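Local coordinates for nucleotide-binding protein, universal stress protein UspA family (Lactobacillus plantarum, PDB 3S3T) that binds ATP and probably takes part in the cell's response to stress, as a universal stress protein, at residues A[8-13]-A[111-116]; A[37-42]-A[87-92]; A[94-99]-A[131-136]. One frame throughout, in Å; residues are numbered along the deposited sequence.

Interaction 1 of 3, residues A[8-13]-A[111-116]; sequences ILVPVD and LIVLGA. With ATP (adenosine-5'-triphosphate), chain I.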
loop_
_atom_site.group_PDB
_atom_site.type_symbol
_atom_site.label_atom_id
_atom_site.label_comp_id
_atom_site.label_asym_id
_atom_site.label_seq_id
_atom_site.Cartn_x
_atom_site.Cartn_y
_atom_site.Cartn_z
ATOM N N ILE A 8 -14.531 20.968 -5.611
ATOM C CA ILE A 8 -13.706 19.865 -6.122
ATOM C C ILE A 8 -12.251 20.301 -6.308
ATOM O O ILE A 8 -11.992 21.418 -6.742
ATOM C CB ILE A 8 -14.259 19.369 -7.493
ATOM C CG1 ILE A 8 -15.734 18.945 -7.359
ATOM C CG2 ILE A 8 -13.428 18.180 -8.095
ATOM C CD1 ILE A 8 -16.444 18.649 -8.693
ATOM N N LEU A 9 -11.320 19.398 -5.985
ATOM C CA LEU A 9 -9.903 19.615 -6.144
ATOM C C LEU A 9 -9.394 18.590 -7.139
ATOM O O LEU A 9 -9.718 17.394 -7.043
ATOM C CB LEU A 9 -9.159 19.434 -4.809
ATOM C CG LEU A 9 -7.643 19.694 -4.845
ATOM C CD1 LEU A 9 -7.268 21.123 -5.206
ATOM C CD2 LEU A 9 -7.071 19.361 -3.484
ATOM N N VAL A 10 -8.661 19.065 -8.136
ATOM C CA VAL A 10 -8.007 18.187 -9.082
ATOM C C VAL A 10 -6.496 18.506 -9.097
ATOM O O VAL A 10 -6.056 19.425 -9.757
ATOM C CB VAL A 10 -8.642 18.185 -10.484
ATOM C CG1 VAL A 10 -8.716 19.581 -11.129
ATOM C CG2 VAL A 10 -7.889 17.178 -11.360
ATOM N N PRO A 11 -5.712 17.741 -8.314
ATOM C CA PRO A 11 -4.275 17.920 -8.384
ATOM C C PRO A 11 -3.772 17.396 -9.731
ATOM O O PRO A 11 -4.117 16.274 -10.126
ATOM C CB PRO A 11 -3.757 17.111 -7.180
ATOM C CG PRO A 11 -4.927 16.926 -6.290
ATOM C CD PRO A 11 -6.083 16.798 -7.258
ATOM N N VAL A 12 -2.972 18.195 -10.430
ATOM C CA VAL A 12 -2.339 17.724 -11.652
ATOM C C VAL A 12 -0.814 17.837 -11.631
ATOM O O VAL A 12 -0.260 18.809 -11.122
ATOM C CB VAL A 12 -2.839 18.542 -12.874
ATOM C CG1 VAL A 12 -4.289 18.232 -13.178
ATOM C CG2 VAL A 12 -2.652 20.025 -12.607
ATOM N N ASP A 13 -0.140 16.848 -12.222
ATOM C CA ASP A 13 1.266 17.003 -12.634
ATOM C C ASP A 13 1.232 17.280 -14.125
ATOM O O ASP A 13 0.190 17.733 -14.645
ATOM C CB ASP A 13 2.136 15.788 -12.261
ATOM C CG ASP A 13 1.632 14.507 -12.866
ATOM O OD1 ASP A 13 0.868 14.587 -13.831
ATOM O OD2 ASP A 13 2.024 13.441 -12.399
ATOM N N LEU A 111 -14.436 16.605 -2.845
ATOM C CA LEU A 111 -13.923 15.605 -3.762
ATOM C C LEU A 111 -12.527 15.963 -4.198
ATOM O O LEU A 111 -12.246 17.112 -4.550
ATOM C CB LEU A 111 -14.777 15.542 -5.032
ATOM C CG LEU A 111 -14.493 14.448 -6.055
ATOM C CD1 LEU A 111 -14.606 13.024 -5.435
ATOM C CD2 LEU A 111 -15.484 14.609 -7.260
ATOM N N ILE A 112 -11.663 14.952 -4.271
ATOM C CA ILE A 112 -10.379 15.116 -4.935
ATOM C C ILE A 112 -10.383 14.169 -6.129
ATOM O O ILE A 112 -10.772 12.988 -5.988
ATOM C CB ILE A 112 -9.212 14.768 -3.993
ATOM C CG1 ILE A 112 -9.213 15.630 -2.712
ATOM C CG2 ILE A 112 -7.859 14.940 -4.755
ATOM C CD1 ILE A 112 -8.053 15.280 -1.690
ATOM N N VAL A 113 -10.012 14.694 -7.310
ATOM C CA VAL A 113 -9.957 13.926 -8.535
ATOM C C VAL A 113 -8.477 13.720 -8.903
ATOM O O VAL A 113 -7.724 14.659 -8.971
ATOM C CB VAL A 113 -10.734 14.642 -9.678
ATOM C CG1 VAL A 113 -10.639 13.856 -10.973
ATOM C CG2 VAL A 113 -12.233 14.885 -9.271
ATOM N N LEU A 114 -8.077 12.488 -9.133
ATOM C CA LEU A 114 -6.650 12.140 -9.400
ATOM C C LEU A 114 -6.518 11.238 -10.592
ATOM O O LEU A 114 -7.359 10.356 -10.828
ATOM C CB LEU A 114 -6.043 11.387 -8.179
ATOM C CG LEU A 114 -5.860 12.180 -6.883
ATOM C CD1 LEU A 114 -5.741 11.235 -5.687
ATOM C CD2 LEU A 114 -4.666 13.173 -6.927
ATOM N N GLY A 115 -5.419 11.369 -11.327
ATOM C CA GLY A 115 -5.069 10.344 -12.293
ATOM C C GLY A 115 -4.572 9.129 -11.554
ATOM O O GLY A 115 -3.973 9.231 -10.485
ATOM N N ALA A 116 -4.759 7.953 -12.112
ATOM C CA ALA A 116 -4.193 6.762 -11.477
ATOM C C ALA A 116 -2.639 6.796 -11.398
ATOM O O ALA A 116 -2.061 6.422 -10.374
ATOM C CB ALA A 116 -4.646 5.534 -12.207
HETATM P PG ATP I . 5.218 7.547 -8.516
HETATM O O1G ATP I . 5.422 9.022 -8.258
HETATM O O2G ATP I . 6.450 6.891 -9.061
HETATM O O3G ATP I . 4.679 6.730 -7.350
HETATM P PB ATP I . 3.612 8.336 -10.841
HETATM O O1B ATP I . 3.392 7.540 -12.096
HETATM O O2B ATP I . 4.421 9.585 -10.930
HETATM O O3B ATP I . 4.190 7.331 -9.742
HETATM P PA ATP I . 1.660 9.683 -9.162
HETATM O O1A ATP I . 2.737 10.640 -8.757
HETATM O O2A ATP I . 1.003 8.965 -8.055
HETATM O O3A ATP I . 2.131 8.624 -10.248
HETATM O "O5'" ATP I . 0.555 10.587 -9.972
HETATM C "C5'" ATP I . -0.817 10.197 -9.935
HETATM C "C4'" ATP I . -1.717 11.436 -9.963
HETATM O "O4'" ATP I . -1.332 12.196 -8.824
HETATM C "C3'" ATP I . -1.486 12.351 -11.155
HETATM O "O3'" ATP I . -2.210 11.950 -12.306
HETATM C "C2'" ATP I . -1.906 13.664 -10.543
HETATM O "O2'" ATP I . -3.327 13.691 -10.559
HETATM C "C1'" ATP I . -1.402 13.585 -9.108
HETATM N N9 ATP I . -0.097 14.222 -8.950
HETATM C C8 ATP I . 1.135 13.630 -9.040
HETATM N N7 ATP I . 2.120 14.541 -8.866
HETATM C C5 ATP I . 1.507 15.713 -8.665
HETATM C C6 ATP I . 1.959 17.081 -8.443
HETATM N N6 ATP I . 3.286 17.322 -8.393
HETATM N N1 ATP I . 1.010 18.069 -8.279
HETATM C C2 ATP I . -0.296 17.766 -8.340
HETATM N N3 ATP I . -0.794 16.546 -8.584
HETATM C C4 ATP I . 0.062 15.511 -8.736
#

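Interaction 2 of 3, residues A[37-42]-A[87-92]; sequences TALYVV and KTEISY. With ATP (adenosine-5'-triphosphate), chain I.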
loop_
_atom_site.group_PDB
_atom_site.type_symbol
_atom_site.label_atom_id
_atom_site.label_comp_id
_atom_site.label_asym_id
_atom_site.label_seq_id
_atom_site.Cartn_x
_atom_site.Cartn_y
_atom_site.Cartn_z
ATOM N N THR A 37 -11.010 23.576 -8.394
ATOM C CA THR A 37 -9.646 24.077 -8.245
ATOM C C THR A 37 -8.659 23.050 -8.840
ATOM O O THR A 37 -8.708 21.889 -8.450
ATOM C CB THR A 37 -9.292 24.260 -6.764
ATOM O OG1 THR A 37 -10.140 25.282 -6.222
ATOM C CG2 THR A 37 -7.794 24.681 -6.581
ATOM N N ALA A 38 -7.820 23.480 -9.790
ATOM C CA ALA A 38 -6.653 22.689 -10.264
ATOM C C ALA A 38 -5.399 23.113 -9.520
ATOM O O ALA A 38 -5.121 24.323 -9.362
ATOM C CB ALA A 38 -6.468 22.816 -11.748
ATOM N N LEU A 39 -4.667 22.122 -9.004
ATOM C CA LEU A 39 -3.492 22.374 -8.167
ATOM C C LEU A 39 -2.286 21.636 -8.741
ATOM O O LEU A 39 -2.320 20.421 -8.834
ATOM C CB LEU A 39 -3.733 21.894 -6.742
ATOM C CG LEU A 39 -2.535 21.799 -5.773
ATOM C CD1 LEU A 39 -1.862 23.223 -5.477
ATOM C CD2 LEU A 39 -2.985 21.162 -4.513
ATOM N N TYR A 40 -1.253 22.367 -9.146
ATOM C CA TYR A 40 0.046 21.753 -9.493
ATOM C C TYR A 40 1.044 21.992 -8.376
ATOM O O TYR A 40 1.289 23.143 -7.985
ATOM C CB TYR A 40 0.576 22.373 -10.791
ATOM C CG TYR A 40 1.837 21.731 -11.350
ATOM C CD1 TYR A 40 3.088 21.947 -10.768
ATOM C CD2 TYR A 40 1.781 20.913 -12.484
ATOM C CE1 TYR A 40 4.229 21.326 -11.274
ATOM C CE2 TYR A 40 2.941 20.330 -13.027
ATOM C CZ TYR A 40 4.125 20.520 -12.430
ATOM O OH TYR A 40 5.215 19.922 -12.994
ATOM N N VAL A 41 1.648 20.926 -7.864
ATOM C CA VAL A 41 2.684 21.081 -6.856
ATOM C C VAL A 41 4.086 20.925 -7.426
ATOM O O VAL A 41 4.440 19.876 -7.967
ATOM C CB VAL A 41 2.496 20.118 -5.670
ATOM C CG1 VAL A 41 3.477 20.516 -4.505
ATOM C CG2 VAL A 41 1.065 20.182 -5.153
ATOM N N VAL A 42 4.890 21.986 -7.284
ATOM C CA VAL A 42 6.302 21.958 -7.682
ATOM C C VAL A 42 7.101 21.274 -6.560
ATOM O O VAL A 42 7.246 21.812 -5.444
ATOM C CB VAL A 42 6.859 23.383 -7.911
ATOM C CG1 VAL A 42 8.313 23.333 -8.301
ATOM C CG2 VAL A 42 6.053 24.168 -8.925
ATOM N N LYS A 87 -10.447 27.902 -10.361
ATOM C CA LYS A 87 -9.313 28.467 -9.666
ATOM C C LYS A 87 -8.101 27.574 -10.011
ATOM O O LYS A 87 -8.222 26.359 -10.066
ATOM C CB LYS A 87 -9.573 28.471 -8.157
ATOM C CG LYS A 87 -8.448 29.054 -7.287
ATOM C CD LYS A 87 -8.611 28.690 -5.810
ATOM C CE LYS A 87 -8.018 29.780 -4.909
ATOM N NZ LYS A 87 -7.822 29.335 -3.510
ATOM N N THR A 88 -6.958 28.190 -10.271
ATOM C CA THR A 88 -5.720 27.474 -10.525
ATOM C C THR A 88 -4.695 27.863 -9.462
ATOM O O THR A 88 -4.605 29.043 -9.047
ATOM C CB THR A 88 -5.186 27.771 -11.909
ATOM O OG1 THR A 88 -4.877 29.175 -12.043
ATOM C CG2 THR A 88 -6.210 27.326 -12.975
ATOM N N GLU A 89 -3.918 26.887 -9.023
ATOM C CA GLU A 89 -2.958 27.114 -7.980
ATOM C C GLU A 89 -1.686 26.340 -8.277
ATOM O O GLU A 89 -1.738 25.144 -8.620
ATOM C CB GLU A 89 -3.537 26.599 -6.671
ATOM C CG GLU A 89 -2.700 26.951 -5.453
ATOM C CD GLU A 89 -3.314 28.014 -4.581
ATOM O OE1 GLU A 89 -4.570 28.074 -4.458
ATOM O OE2 GLU A 89 -2.520 28.753 -3.954
ATOM N N ILE A 90 -0.550 27.018 -8.137
ATOM C CA ILE A 90 0.736 26.390 -8.216
ATOM C C ILE A 90 1.379 26.555 -6.842
ATOM O O ILE A 90 1.544 27.686 -6.335
ATOM C CB ILE A 90 1.616 27.036 -9.320
ATOM C CG1 ILE A 90 0.894 27.069 -10.674
ATOM C CG2 ILE A 90 2.971 26.358 -9.403
ATOM C CD1 ILE A 90 0.421 25.770 -11.172
ATOM N N SER A 91 1.693 25.429 -6.209
ATOM C CA SER A 91 2.330 25.446 -4.900
ATOM C C SER A 91 3.645 24.702 -4.927
ATOM O O SER A 91 3.914 23.932 -5.860
ATOM C CB SER A 91 1.397 24.797 -3.855
ATOM O OG SER A 91 0.248 25.608 -3.636
ATOM N N TYR A 92 4.446 24.947 -3.894
ATOM C CA TYR A 92 5.784 24.377 -3.731
ATOM C C TYR A 92 5.803 23.520 -2.458
ATOM O O TYR A 92 5.399 23.959 -1.375
ATOM C CB TYR A 92 6.846 25.487 -3.685
ATOM C CG TYR A 92 6.739 26.429 -4.876
ATOM C CD1 TYR A 92 5.808 27.479 -4.883
ATOM C CD2 TYR A 92 7.554 26.271 -5.983
ATOM C CE1 TYR A 92 5.688 28.342 -5.989
ATOM C CE2 TYR A 92 7.455 27.119 -7.095
ATOM C CZ TYR A 92 6.526 28.149 -7.102
ATOM O OH TYR A 92 6.438 28.991 -8.212
HETATM P PG ATP I . 5.218 7.547 -8.516
HETATM O O1G ATP I . 5.422 9.022 -8.258
HETATM O O2G ATP I . 6.450 6.891 -9.061
HETATM O O3G ATP I . 4.679 6.730 -7.350
HETATM P PB ATP I . 3.612 8.336 -10.841
HETATM O O1B ATP I . 3.392 7.540 -12.096
HETATM O O2B ATP I . 4.421 9.585 -10.930
HETATM O O3B ATP I . 4.190 7.331 -9.742
HETATM P PA ATP I . 1.660 9.683 -9.162
HETATM O O1A ATP I . 2.737 10.640 -8.757
HETATM O O2A ATP I . 1.003 8.965 -8.055
HETATM O O3A ATP I . 2.131 8.624 -10.248
HETATM O "O5'" ATP I . 0.555 10.587 -9.972
HETATM C "C5'" ATP I . -0.817 10.197 -9.935
HETATM C "C4'" ATP I . -1.717 11.436 -9.963
HETATM O "O4'" ATP I . -1.332 12.196 -8.824
HETATM C "C3'" ATP I . -1.486 12.351 -11.155
HETATM O "O3'" ATP I . -2.210 11.950 -12.306
HETATM C "C2'" ATP I . -1.906 13.664 -10.543
HETATM O "O2'" ATP I . -3.327 13.691 -10.559
HETATM C "C1'" ATP I . -1.402 13.585 -9.108
HETATM N N9 ATP I . -0.097 14.222 -8.950
HETATM C C8 ATP I . 1.135 13.630 -9.040
HETATM N N7 ATP I . 2.120 14.541 -8.866
HETATM C C5 ATP I . 1.507 15.713 -8.665
HETATM C C6 ATP I . 1.959 17.081 -8.443
HETATM N N6 ATP I . 3.286 17.322 -8.393
HETATM N N1 ATP I . 1.010 18.069 -8.279
HETATM C C2 ATP I . -0.296 17.766 -8.340
HETATM N N3 ATP I . -0.794 16.546 -8.584
HETATM C C4 ATP I . 0.062 15.511 -8.736
#

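Interaction 3 of 3, residues A[94-99]-A[131-136]; sequences IPKHTI and TSYVVD. With ATP (adenosine-5'-triphosphate), chain I; ATP (adenosine-5'-triphosphate), chain O.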
loop_
_atom_site.group_PDB
_atom_site.type_symbol
_atom_site.label_atom_id
_atom_site.label_comp_id
_atom_site.label_asym_id
_atom_site.label_seq_id
_atom_site.Cartn_x
_atom_site.Cartn_y
_atom_site.Cartn_z
ATOM N N ILE A 94 6.228 19.011 -1.007
ATOM C CA ILE A 94 6.231 17.601 -1.326
ATOM C C ILE A 94 4.822 17.336 -1.824
ATOM O O ILE A 94 3.874 17.593 -1.105
ATOM C CB ILE A 94 6.589 16.778 -0.043
ATOM C CG1 ILE A 94 7.986 17.182 0.449
ATOM C CG2 ILE A 94 6.499 15.313 -0.313
ATOM C CD1 ILE A 94 8.527 16.440 1.637
ATOM N N PRO A 95 4.659 16.822 -3.061
ATOM C CA PRO A 95 3.328 16.817 -3.656
ATOM C C PRO A 95 2.187 16.159 -2.865
ATOM O O PRO A 95 1.139 16.781 -2.666
ATOM C CB PRO A 95 3.574 16.119 -4.972
ATOM C CG PRO A 95 4.900 16.707 -5.387
ATOM C CD PRO A 95 5.700 16.651 -4.100
ATOM N N LYS A 96 2.372 14.916 -2.471
ATOM C CA LYS A 96 1.311 14.180 -1.748
ATOM C C LYS A 96 0.927 14.830 -0.388
ATOM O O LYS A 96 -0.262 14.890 -0.034
ATOM C CB LYS A 96 1.678 12.704 -1.633
ATOM C CG LYS A 96 2.806 12.332 -0.697
ATOM C CD LYS A 96 3.271 10.862 -0.959
ATOM C CE LYS A 96 4.421 10.474 -0.047
ATOM N NZ LYS A 96 5.076 9.187 -0.466
ATOM N N HIS A 97 1.921 15.381 0.309
ATOM C CA HIS A 97 1.678 16.142 1.532
ATOM C C HIS A 97 0.895 17.406 1.262
ATOM O O HIS A 97 -0.024 17.731 2.010
ATOM C CB HIS A 97 2.973 16.559 2.209
ATOM C CG HIS A 97 3.887 15.416 2.550
ATOM N ND1 HIS A 97 5.145 15.612 3.076
ATOM C CD2 HIS A 97 3.732 14.078 2.439
ATOM C CE1 HIS A 97 5.730 14.442 3.267
ATOM N NE2 HIS A 97 4.899 13.493 2.882
ATOM N N THR A 98 1.277 18.115 0.195
ATOM C CA THR A 98 0.684 19.391 -0.113
ATOM C C THR A 98 -0.782 19.246 -0.496
ATOM O O THR A 98 -1.600 20.100 -0.157
ATOM C CB THR A 98 1.499 20.124 -1.215
ATOM O OG1 THR A 98 2.861 20.286 -0.766
ATOM C CG2 THR A 98 0.889 21.501 -1.539
ATOM N N ILE A 99 -1.090 18.197 -1.237
ATOM C CA ILE A 99 -2.445 17.884 -1.653
ATOM C C ILE A 99 -3.305 17.568 -0.418
ATOM O O ILE A 99 -4.383 18.129 -0.236
ATOM C CB ILE A 99 -2.453 16.679 -2.661
ATOM C CG1 ILE A 99 -1.859 17.097 -4.023
ATOM C CG2 ILE A 99 -3.900 16.152 -2.822
ATOM C CD1 ILE A 99 -1.439 15.919 -4.917
ATOM N N THR A 131 -1.184 9.126 -5.669
ATOM C CA THR A 131 -2.560 8.748 -5.627
ATOM C C THR A 131 -2.875 7.832 -4.457
ATOM O O THR A 131 -3.846 8.109 -3.714
ATOM C CB THR A 131 -3.048 8.135 -6.951
ATOM O OG1 THR A 131 -3.013 9.133 -7.959
ATOM C CG2 THR A 131 -4.486 7.615 -6.846
ATOM N N SER A 132 -2.093 6.781 -4.222
ATOM C CA SER A 132 -2.418 5.927 -3.062
ATOM C C SER A 132 -2.312 6.724 -1.739
ATOM O O SER A 132 -3.094 6.498 -0.817
ATOM C CB SER A 132 -1.594 4.641 -3.041
ATOM O OG SER A 132 -0.250 4.948 -2.827
ATOM N N TYR A 133 -1.353 7.628 -1.640
ATOM C CA TYR A 133 -1.193 8.428 -0.416
ATOM C C TYR A 133 -2.454 9.296 -0.180
ATOM O O TYR A 133 -3.025 9.296 0.934
ATOM C CB TYR A 133 0.010 9.330 -0.499
ATOM C CG TYR A 133 0.209 10.141 0.738
ATOM C CD1 TYR A 133 -0.472 11.325 0.937
ATOM C CD2 TYR A 133 1.014 9.667 1.760
ATOM C CE1 TYR A 133 -0.266 12.084 2.094
ATOM C CE2 TYR A 133 1.183 10.379 2.954
ATOM C CZ TYR A 133 0.552 11.578 3.115
ATOM O OH TYR A 133 0.707 12.300 4.290
ATOM N N VAL A 134 -2.868 9.993 -1.232
ATOM C CA VAL A 134 -4.048 10.835 -1.177
ATOM C C VAL A 134 -5.328 10.022 -0.924
ATOM O O VAL A 134 -6.143 10.387 -0.072
ATOM C CB VAL A 134 -4.117 11.815 -2.370
ATOM C CG1 VAL A 134 -5.328 12.806 -2.240
ATOM C CG2 VAL A 134 -2.851 12.664 -2.405
ATOM N N VAL A 135 -5.515 8.891 -1.597
ATOM C CA VAL A 135 -6.679 8.093 -1.273
ATOM C C VAL A 135 -6.746 7.773 0.243
ATOM O O VAL A 135 -7.824 7.825 0.873
ATOM C CB VAL A 135 -6.712 6.763 -2.138
ATOM C CG1 VAL A 135 -7.719 5.756 -1.564
ATOM C CG2 VAL A 135 -7.053 7.065 -3.646
ATOM N N ASP A 136 -5.595 7.441 0.812
ATOM C CA ASP A 136 -5.464 7.081 2.200
ATOM C C ASP A 136 -5.757 8.263 3.126
ATOM O O ASP A 136 -6.548 8.160 4.082
ATOM C CB ASP A 136 -4.025 6.614 2.385
ATOM C CG ASP A 136 -3.789 5.906 3.690
ATOM O OD1 ASP A 136 -4.639 5.995 4.585
ATOM O OD2 ASP A 136 -2.740 5.237 3.778
HETATM P PG ATP I . 5.218 7.547 -8.516
HETATM O O1G ATP I . 5.422 9.022 -8.258
HETATM O O2G ATP I . 6.450 6.891 -9.061
HETATM O O3G ATP I . 4.679 6.730 -7.350
HETATM P PB ATP I . 3.612 8.336 -10.841
HETATM O O1B ATP I . 3.392 7.540 -12.096
HETATM O O2B ATP I . 4.421 9.585 -10.930
HETATM O O3B ATP I . 4.190 7.331 -9.742
HETATM P PA ATP I . 1.660 9.683 -9.162
HETATM O O1A ATP I . 2.737 10.640 -8.757
HETATM O O2A ATP I . 1.003 8.965 -8.055
HETATM O O3A ATP I . 2.131 8.624 -10.248
HETATM O "O5'" ATP I . 0.555 10.587 -9.972
HETATM C "C5'" ATP I . -0.817 10.197 -9.935
HETATM C "C4'" ATP I . -1.717 11.436 -9.963
HETATM O "O4'" ATP I . -1.332 12.196 -8.824
HETATM C "C3'" ATP I . -1.486 12.351 -11.155
HETATM O "O3'" ATP I . -2.210 11.950 -12.306
HETATM C "C2'" ATP I . -1.906 13.664 -10.543
HETATM O "O2'" ATP I . -3.327 13.691 -10.559
HETATM C "C1'" ATP I . -1.402 13.585 -9.108
HETATM N N9 ATP I . -0.097 14.222 -8.950
HETATM C C8 ATP I . 1.135 13.630 -9.040
HETATM N N7 ATP I . 2.120 14.541 -8.866
HETATM C C5 ATP I . 1.507 15.713 -8.665
HETATM C C6 ATP I . 1.959 17.081 -8.443
HETATM N N6 ATP I . 3.286 17.322 -8.393
HETATM N N1 ATP I . 1.010 18.069 -8.279
HETATM C C2 ATP I . -0.296 17.766 -8.340
HETATM N N3 ATP I . -0.794 16.546 -8.584
HETATM C C4 ATP I . 0.062 15.511 -8.736
HETATM P PG ATP O . 8.390 9.115 0.447
HETATM O O1G ATP O . 9.540 9.214 -0.549
HETATM O O2G ATP O . 7.721 10.435 0.709
HETATM O O3G ATP O . 7.446 7.955 0.206
HETATM P PB ATP O . 10.418 8.727 2.545
HETATM O O1B ATP O . 11.354 9.609 1.762
HETATM O O2B ATP O . 10.306 9.225 3.928
HETATM O O3B ATP O . 8.926 8.683 1.927
HETATM P PA ATP O . 11.393 6.261 1.420
HETATM O O1A ATP O . 10.435 5.142 1.224
HETATM O O2A ATP O . 11.840 7.087 0.216
HETATM O O3A ATP O . 10.796 7.173 2.600
HETATM O "O5'" ATP O . 12.723 5.818 2.156
HETATM C "C5'" ATP O . 12.807 4.571 2.883
HETATM C "C4'" ATP O . 14.149 3.868 2.582
HETATM O "O4'" ATP O . 14.255 3.581 1.207
HETATM C "C3'" ATP O . 15.380 4.675 2.940
HETATM O "O3'" ATP O . 15.670 4.624 4.335
HETATM C "C2'" ATP O . 16.413 3.984 2.074
HETATM O "O2'" ATP O . 16.874 2.770 2.744
HETATM C "C1'" ATP O . 15.614 3.715 0.765
HETATM N N9 ATP O . 15.738 4.824 -0.193
HETATM C C8 ATP O . 14.920 5.918 -0.298
HETATM N N7 ATP O . 15.327 6.754 -1.298
HETATM C C5 ATP O . 16.464 6.171 -1.784
HETATM C C6 ATP O . 17.452 6.478 -2.831
HETATM N N6 ATP O . 17.332 7.606 -3.517
HETATM N N1 ATP O . 18.457 5.623 -3.079
HETATM C C2 ATP O . 18.640 4.499 -2.373
HETATM N N3 ATP O . 17.781 4.156 -1.398
HETATM C C4 ATP O . 16.723 4.945 -1.068
#

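Interaction 1 of 3, residues A[8-13]-A[111-116]
Strands 8-11 and 111-115 run parallel at 23° to each other, their axes 4.6 Å apart, and L9 ties them through both its N-H and its C=O. L9 N gives its hydrogen to L111 O at 2.9 Å, and L9 O takes V113 N at 2.7 Å; both bonds are straight and meet the carbonyls nearly along the C=O axis. Beyond that point P11 has no N-H to offer. Its ring CD instead sits 3.2 Å from V113 O, a buried oxygen without a hydrogen-bond partner in the model. On the face with I8 and V113, their CG2 methyls touch obliquely at 3.7 Å, and I28 of helix 16-32 packs on I8. The other face carries L9, I112 and the proline ring, whose CD crosses the CG2 branch of I112 at about a right angle while CG leans on L114 CD2 at 3.8 Å. These are central strands of the parallel sheet of an alpha/beta nucleotide-binding fold, as in the HUP clan, and the ATP lies where their C-terminal ends part. There the ribose O2' donates to P11 O at 2.7 Å and accepts from G115 N at 3.2 Å, so one hydroxyl bridges both strands. An alanine in place of P11 would lose CG and CD with their contacts to I112 and L114, and would probably pack this end of the pair less firmly. G115 lacks a CB, which would run into the ribose O3'. P11 CB rests against adenine N3, and the D13 side chain lies near N7 and C8.

Interaction 2 of 3, residues A[37-42]-A[87-92]
Five backbone hydrogen bonds lace strand 37-42 to strand 87-92, with every residue from T37 to V42 paired in parallel with its counterpart from K87 to Y92. A38 and Y40 each use both N-H and C=O across the seam: A38 N reaches K87 O, A38 O takes E89 N, Y40 N reaches E89 O and Y40 O takes S91 N, each at 2.9 Å. The last rung, V42 N to S91 O, is the shortest at 2.6 Å. All five donors approach nearly along the C=O axis. T37 and L39 turn their polar backbone atoms the other way, to the backbone of residues 8-12. V41 also faces away, but spends its pair on the adenine: V41 N donates to N1 at 3.0 Å, and N6 donates to V41 O at 2.8 Å. This backbone clamp reads the Watson-Crick edge of the base at the C-terminal end of a parallel sheet in a Rossmann-like fold, where strand 87-93 is the outermost strand within the chain. On the face of Y40 and I90, the folded end of I90 brings CD1 to 3.4 Å from Y40 CB; the tyrosine itself swings off, its OH hydrogen-bonded to E63 of helix 53-78. V42 and Y92 lie side by side, pointing the same way, with Y92 CD2 against V42 CB at 3.5 Å. The opposite face pairs L39 CD1 with E89 CG and S91 OG. E89 bends at chi2 (108°), and its OE1 is hydrogen-bonded with Y102 OH of helix 95-105 and makes a long salt bridge to K87 NZ.

Interaction 3 of 3, residues A[94-99]-A[131-136]
Helices 95-99 and 131-136 run side by side at 27°, their axes 9.3 Å apart, and K96 lies across the ring of Y133 between them. Its chi1 of 71° puts CG in the crowded position between backbone N and carbonyl carbon, and the chain then runs extended. CB meets the ring at Y133 CD1, 3.6 Å away. CG stands over the ring face, 3.9 Å from its centroid and 19° off the normal, a CH-pi contact. CD slides back toward the root of the ring, 3.6 Å from Y133 CG and equally close to its CB. CE passes Y133 CD2 and comes up to O2G of a second ATP, held mainly by the third subunit. NZ, at the tip, donates to that ATP's gamma-phosphate O3G at 2.8 Å and more weakly to O2G, so the ammonium group would probably offset part of the triphosphate charge. The tyrosine, with CG anti to its backbone N, is fixed by E100, hydrogen-bonded to its OH, and by H137, whose ring stacks on it. Obliquely at its hydroxyl end stands H97: H97 CD2 lies 4.0 Å from Y133 OH, and H97 NE2 is hydrogen-bonded to S121 OG of the third subunit. I99 crosses V134 at about a right angle, I99 CG2 lying 3.7 Å from V134 CG2, and V134 also packs on I112 and L114 of strand 111-115. T131 N donates to the alpha-phosphate O2A of the chain's own ATP at 3.2 Å. The two helices lie on one side of a parallel sheet, flanking the ATP pocket of a Rossmann-like, HUP-clan alpha/beta fold.

Interactions 1 and 2 belong to one parallel sheet, since strands 7-11 and 35-43 are neighbours; V10 N and V12 N probably hydrogen-bond T37 O and L39 O, both at 2.8 Å, and the centres lie 11 Å apart. Interaction 3 packs its helices against that sheet: V134 CG1 meets I112 CD1 at 3.7 Å, I99 CD1 meets P11 CB at 3.5 Å, and V41 CG1 touches T98 OG1 at 3.8 Å. A probable hydrogen bond from T131 OG1 to G115 O, 2.7 Å, joins helix to strand beside the ribose. One ATP touches all three: interaction 2 hydrogen-bonds its base, interaction 1 its ribose and interaction 3 its alpha-phosphate, while 1 and 3 also touch the base.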